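Local atomic coordinates of putative phenazine biosynthesis PhzC/PhzF protein (Clostridium difficile, PDB entry 4DUN), a protein that probably acts as an isomerase, as expected for a member of the PhzF family of phenazine-biosynthesis-like proteins. Residues Thr14-Gly19 with Glu250-Met255. Residues are numbered along the deposited sequence; the frame is centred on the assembly and turned at random.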
ATOM      1  N   THR A  14      13.431   4.406  15.400  1.00 30.16           N
ATOM      2  CA  THR A  14      13.612   4.841  16.793  1.00 32.54           C
ATOM      3  C   THR A  14      12.235   5.203  17.379  1.00 36.92           C
ATOM      4  O   THR A  14      12.124   5.339  18.602  1.00 40.40           O
ATOM      5  CB  THR A  14      14.615   6.052  16.885  1.00 37.30           C
ATOM      6  OG1 THR A  14      14.020   7.232  16.330  1.00 42.89           O
ATOM      7  CG2 THR A  14      15.971   5.804  16.178  1.00 30.76           C
ATOM      8  N   LYS A  15      11.193   5.367  16.495  1.00 27.22           N
ATOM      9  CA  LYS A  15       9.802   5.749  16.786  1.00 24.90           C
ATOM     10  C   LYS A  15       8.836   5.194  15.730  1.00 24.54           C
ATOM     11  O   LYS A  15       9.223   5.004  14.579  1.00 22.08           O
ATOM     12  CB  LYS A  15       9.656   7.297  16.800  1.00 28.06           C
ATOM     13  CG  LYS A  15      10.489   8.069  17.834  1.00 45.75           C
ATOM     14  CD  LYS A  15       9.988   7.898  19.273  1.00 59.70           C
ATOM     15  CE  LYS A  15      10.950   8.440  20.307  1.00 68.98           C
ATOM     16  NZ  LYS A  15      10.962   9.927  20.334  1.00 78.11           N
ATOM     17  N   LEU A  16       7.569   5.012  16.099  1.00 22.64           N
ATOM     18  CA  LEU A  16       6.512   4.586  15.190  1.00 21.84           C
ATOM     19  C   LEU A  16       6.402   5.559  14.008  1.00 22.09           C
ATOM     20  O   LEU A  16       6.635   6.768  14.196  1.00 21.51           O
ATOM     21  CB  LEU A  16       5.204   4.564  16.001  1.00 23.62           C
ATOM     22  CG  LEU A  16       4.067   3.706  15.515  1.00 29.33           C
ATOM     23  CD1 LEU A  16       4.516   2.252  15.299  1.00 29.50           C
ATOM     24  CD2 LEU A  16       2.930   3.733  16.524  1.00 32.09           C
ATOM     25  N   PHE A  17       6.093   5.025  12.798  1.00 18.85           N
ATOM     26  CA  PHE A  17       5.897   5.704  11.489  1.00 18.73           C
ATOM     27  C   PHE A  17       7.216   6.128  10.806  1.00 21.56           C
ATOM     28  O   PHE A  17       7.197   6.838   9.788  1.00 22.17           O
ATOM     29  CB  PHE A  17       4.968   6.922  11.609  1.00 19.57           C
ATOM     30  CG  PHE A  17       3.697   6.626  12.369  1.00 19.48           C
ATOM     31  CD1 PHE A  17       2.853   5.591  11.973  1.00 19.22           C
ATOM     32  CD2 PHE A  17       3.343   7.380  13.480  1.00 21.27           C
ATOM     33  CE1 PHE A  17       1.675   5.315  12.671  1.00 20.67           C
ATOM     34  CE2 PHE A  17       2.150   7.121  14.172  1.00 23.46           C
ATOM     35  CZ  PHE A  17       1.327   6.087  13.769  1.00 20.93           C
ATOM     36  N   LYS A  18       8.342   5.692  11.362  1.00 18.21           N
ATOM     37  CA  LYS A  18       9.662   5.951  10.806  1.00 17.18           C
ATOM     38  C   LYS A  18      10.203   4.636  10.257  1.00 19.43           C
ATOM     39  O   LYS A  18       9.522   3.597  10.307  1.00 18.84           O
ATOM     40  CB  LYS A  18      10.594   6.566  11.873  1.00 20.02           C
ATOM     41  CG  LYS A  18      10.110   7.942  12.371  1.00 24.56           C
ATOM     42  CD  LYS A  18      11.207   8.690  13.120  1.00 33.73           C
ATOM     43  CE  LYS A  18      10.743  10.035  13.613  1.00 47.88           C
ATOM     44  NZ  LYS A  18      10.693  11.035  12.513  1.00 68.17           N
ATOM     45  N   GLY A  19      11.392   4.688   9.683  1.00 16.73           N
ATOM     46  CA  GLY A  19      12.031   3.487   9.167  1.00 14.91           C
ATOM     47  C   GLY A  19      11.340   2.866   7.970  1.00 18.97           C
ATOM     48  O   GLY A  19      10.543   3.529   7.285  1.00 18.75           O
ATOM     49  N   GLU A 250      17.156  -0.484  15.209  1.00 18.35           N
ATOM     50  CA  GLU A 250      16.069  -0.710  16.143  1.00 18.93           C
ATOM     51  C   GLU A 250      14.830  -1.063  15.322  1.00 20.32           C
ATOM     52  O   GLU A 250      14.808  -0.829  14.108  1.00 18.35           O
ATOM     53  CB  GLU A 250      15.806   0.562  16.977  1.00 21.83           C
ATOM     54  CG  GLU A 250      16.960   1.016  17.858  1.00 28.91           C
ATOM     55  CD  GLU A 250      16.700   2.353  18.528  1.00 54.81           C
ATOM     56  OE1 GLU A 250      15.541   2.617  18.931  1.00 35.68           O
ATOM     57  OE2 GLU A 250      17.660   3.151  18.633  1.00 48.58           O
ATOM     58  N   ALA A 251      13.823  -1.629  15.959  1.00 17.80           N
ATOM     59  CA  ALA A 251      12.526  -1.883  15.313  1.00 17.29           C
ATOM     60  C   ALA A 251      11.413  -1.498  16.276  1.00 19.63           C
ATOM     61  O   ALA A 251      11.619  -1.507  17.502  1.00 19.76           O
ATOM     62  CB  ALA A 251      12.388  -3.333  14.872  1.00 17.75           C
ATOM     63  N   VAL A 252      10.251  -1.125  15.722  1.00 16.46           N
ATOM     64  CA  VAL A 252       9.070  -0.717  16.500  1.00 17.62           C
ATOM     65  C   VAL A 252       7.843  -1.504  16.005  1.00 19.87           C
ATOM     66  O   VAL A 252       7.641  -1.618  14.796  1.00 18.70           O
ATOM     67  CB  VAL A 252       8.783   0.817  16.411  1.00 24.99           C
ATOM     68  CG1 VAL A 252       7.626   1.212  17.336  1.00 27.05           C
ATOM     69  CG2 VAL A 252      10.010   1.658  16.726  1.00 27.32           C
ATOM     70  N   LEU A 253       6.998  -1.976  16.929  1.00 17.97           N
ATOM     71  CA  LEU A 253       5.752  -2.683  16.572  1.00 17.64           C
ATOM     72  C   LEU A 253       4.643  -1.673  16.344  1.00 20.29           C
ATOM     73  O   LEU A 253       4.361  -0.862  17.225  1.00 21.08           O
ATOM     74  CB  LEU A 253       5.344  -3.674  17.688  1.00 18.98           C
ATOM     75  CG  LEU A 253       4.040  -4.461  17.460  1.00 21.88           C
ATOM     76  CD1 LEU A 253       4.174  -5.412  16.285  1.00 21.19           C
ATOM     77  CD2 LEU A 253       3.618  -5.190  18.713  1.00 26.61           C
ATOM     78  N   PHE A 254       3.976  -1.750  15.181  1.00 15.85           N
ATOM     79  CA  PHE A 254       2.827  -0.891  14.896  1.00 16.50           C
ATOM     80  C   PHE A 254       1.515  -1.614  15.212  1.00 19.79           C
ATOM     81  O   PHE A 254       0.615  -1.031  15.808  1.00 18.91           O
ATOM     82  CB  PHE A 254       2.826  -0.426  13.411  1.00 17.31           C
ATOM     83  CG  PHE A 254       1.511   0.187  12.963  1.00 19.13           C
ATOM     84  CD1 PHE A 254       1.046   1.375  13.530  1.00 21.78           C
ATOM     85  CD2 PHE A 254       0.752  -0.412  11.959  1.00 20.38           C
ATOM     86  CE1 PHE A 254      -0.156   1.955  13.095  1.00 23.90           C
ATOM     87  CE2 PHE A 254      -0.451   0.171  11.521  1.00 22.87           C
ATOM     88  CZ  PHE A 254      -0.898   1.344  12.098  1.00 22.74           C
ATOM     89  N   MET A 255       1.392  -2.875  14.788  1.00 15.59           N
ATOM     90  CA  MET A 255       0.129  -3.588  14.886  1.00 16.04           C
ATOM     91  C   MET A 255       0.408  -5.077  15.061  1.00 19.96           C
ATOM     92  O   MET A 255       1.319  -5.610  14.424  1.00 20.76           O
ATOM     93  CB  MET A 255      -0.670  -3.313  13.572  1.00 17.40           C
ATOM     94  CG  MET A 255      -2.156  -3.697  13.606  1.00 19.73           C
ATOM     95  SD  MET A 255      -2.478  -5.485  13.463  1.00 20.62           S
ATOM     96  CE  MET A 255      -1.574  -5.870  11.933  1.00 19.72           C
TER
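The loop that links the antiparallel strands 4-11 and 20-27 folds back over strand 244-259, itself an antiparallel neighbour of strand 4-11. No hydrogen bond joins Thr14-Gly19 to Glu250-Met255; side-chain packing carries the contact. Leu16, with CG anti to its backbone N (chi1 -158°), has a branched apolar end that reaches between Val252 and Phe254: its CD1 lies 3.6 Å from Phe254 CA and 3.9 Å from Val252 CG1, and meets the Phe254 ring at its edge. The beta-branched Val252 suits an extended strand and spreads two methyls beneath the loop, CG2 lying 3.9 Å from Lys15 C. Lys15 to Lys18 form a type II beta turn with a weak hydrogen bond from Lys18 N to Lys15 O; Phe17 takes the left-handed third position, most often glycine's. Its flat ring offers Leu16 CG one broad apolar face and crosses the Phe254 ring obliquely, Phe17 CE1 to Phe254 CE1 at 3.8 Å. A classic beta bulge sets Phe254 and Met255 both opposite Ile8, and at Met255 the strand pairs antiparallel with one of the second subunit, so the sheet runs on across the interface. At the other end, the Glu250 carboxylate crosses Thr14 obliquely in van der Waals contact, OE1 3.6 Å from Thr14 CA.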